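Probable transcriptional repressor protein (Mycobacterium tuberculosis, PDB 4FX0) probably acts as a MarR-family transcription factor that binds DNA through a helix-turn-helix and regulates genes in response to oxidation. Local coordinates at residues R66-L69 with T70-E74. Numbering follows the deposited sequence.
Sequences RTTL and TRNLE
The guanidinium of R71 has one face turned to T68, whose CA sits 3.7 Å above its plane and is displaced toward the rim; T67 O approaches obliquely. The R71 chain bends at chi3, folding the group back along the helix until NH2 lies 3.5 Å from T68 CG2. N72 runs alongside T68 as well, its ND2 3.7 Å from the same CG2. T70 turns its hydroxyl back one turn: with chi1 at 56°, OG1 stands 2.7 Å from T67 O and 2.9 Å from R66 O. The backbone shows the i to i+4 pattern of an alpha helix, T70 N to R66 O (2.7 Å, 171° at the hydrogen) through L73 N to L69 O (2.6 Å, 166°). Helix 66-78 follows helix 55-62 after a short turn, as the recognition helix does in the winged helix-turn-helix of MarR proteins, and is probably that helix here; R66, T67 and R71 are exposed on it. On its inner side, L69 packs on L58 and A59 of helix 55-62 and T38 of helix 33-45, N72 touches T34 and Q35, and strand 82-86 follows helix 66-78 into the wing.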
loop_
_atom_site.group_PDB
_atom_site.type_symbol
_atom_site.label_atom_id
_atom_site.label_comp_id
_atom_site.label_asym_id
_atom_site.label_seq_id
_atom_site.Cartn_x
_atom_site.Cartn_y
_atom_site.Cartn_z
ATOM N N ARG B 66 3.667 -4.003 -11.515
ATOM C CA ARG B 66 3.425 -4.926 -12.617
ATOM C C ARG B 66 3.721 -6.366 -12.215
ATOM O O ARG B 66 2.893 -7.256 -12.411
ATOM C CB ARG B 66 4.250 -4.541 -13.850
ATOM C CG ARG B 66 3.420 -3.955 -14.982
ATOM C CD ARG B 66 4.261 -3.628 -16.210
ATOM N NE ARG B 66 4.730 -4.823 -16.908
ATOM C CZ ARG B 66 4.964 -4.878 -18.216
ATOM N NH1 ARG B 66 4.762 -3.807 -18.974
ATOM N NH2 ARG B 66 5.391 -6.004 -18.771
ATOM N N THR B 67 4.903 -6.589 -11.650
ATOM C CA THR B 67 5.313 -7.926 -11.236
ATOM C C THR B 67 4.278 -8.557 -10.313
ATOM O O THR B 67 3.859 -9.697 -10.516
ATOM C CB THR B 67 6.677 -7.902 -10.526
ATOM O OG1 THR B 67 6.623 -7.004 -9.410
ATOM C CG2 THR B 67 7.767 -7.445 -11.486
ATOM N N THR B 68 3.864 -7.805 -9.298
ATOM C CA THR B 68 2.873 -8.286 -8.346
ATOM C C THR B 68 1.559 -8.592 -9.056
ATOM O O THR B 68 0.990 -9.672 -8.893
ATOM C CB THR B 68 2.617 -7.257 -7.233
ATOM O OG1 THR B 68 3.869 -6.802 -6.705
ATOM C CG2 THR B 68 1.790 -7.875 -6.116
ATOM N N LEU B 69 1.088 -7.633 -9.845
ATOM C CA LEU B 69 -0.139 -7.801 -10.612
ATOM C C LEU B 69 -0.082 -9.061 -11.466
ATOM O O LEU B 69 -0.924 -9.951 -11.339
ATOM C CB LEU B 69 -0.373 -6.595 -11.519
ATOM C CG LEU B 69 -1.494 -6.809 -12.538
ATOM C CD1 LEU B 69 -2.831 -6.376 -11.957
ATOM C CD2 LEU B 69 -1.202 -6.064 -13.827
ATOM N N THR B 70 0.915 -9.119 -12.341
ATOM C CA THR B 70 1.082 -10.246 -13.249
ATOM C C THR B 70 1.089 -11.580 -12.508
ATOM O O THR B 70 0.381 -12.511 -12.892
ATOM C CB THR B 70 2.373 -10.111 -14.073
ATOM O OG1 THR B 70 3.492 -9.972 -13.189
ATOM C CG2 THR B 70 2.295 -8.893 -14.982
ATOM N N ARG B 71 1.888 -11.671 -11.448
ATOM C CA ARG B 71 1.955 -12.897 -10.660
ATOM C C ARG B 71 0.576 -13.268 -10.127
ATOM O O ARG B 71 0.175 -14.432 -10.165
ATOM C CB ARG B 71 2.953 -12.754 -9.506
ATOM C CG ARG B 71 2.336 -12.955 -8.127
ATOM C CD ARG B 71 3.393 -13.136 -7.050
ATOM N NE ARG B 71 3.483 -11.985 -6.155
ATOM C CZ ARG B 71 4.433 -11.059 -6.218
ATOM N NH1 ARG B 71 5.385 -11.144 -7.138
ATOM N NH2 ARG B 71 4.434 -10.048 -5.359
ATOM N N ASN B 72 -0.149 -12.269 -9.634
ATOM C CA ASN B 72 -1.499 -12.483 -9.131
ATOM C C ASN B 72 -2.459 -12.856 -10.248
ATOM O O ASN B 72 -3.268 -13.769 -10.108
ATOM C CB ASN B 72 -2.003 -11.245 -8.389
ATOM C CG ASN B 72 -1.637 -11.263 -6.919
ATOM O OD1 ASN B 72 -1.779 -12.283 -6.246
ATOM N ND2 ASN B 72 -1.158 -10.132 -6.415
ATOM N N LEU B 73 -2.361 -12.146 -11.364
ATOM C CA LEU B 73 -3.194 -12.447 -12.517
ATOM C C LEU B 73 -2.982 -13.894 -12.945
ATOM O O LEU B 73 -3.915 -14.559 -13.397
ATOM C CB LEU B 73 -2.874 -11.501 -13.671
ATOM C CG LEU B 73 -3.987 -11.364 -14.708
ATOM C CD1 LEU B 73 -5.264 -10.878 -14.040
ATOM C CD2 LEU B 73 -3.565 -10.419 -15.818
ATOM N N GLU B 74 -1.753 -14.378 -12.797
ATOM C CA GLU B 74 -1.428 -15.758 -13.142
ATOM C C GLU B 74 -2.157 -16.741 -12.234
ATOM O O GLU B 74 -2.858 -17.633 -12.712
ATOM C CB GLU B 74 0.080 -16.003 -13.073
ATOM C CG GLU B 74 0.713 -16.358 -14.412
ATOM C CD GLU B 74 -0.023 -17.474 -15.136
ATOM O OE1 GLU B 74 -0.640 -17.195 -16.186
ATOM O OE2 GLU B 74 0.018 -18.631 -14.664
#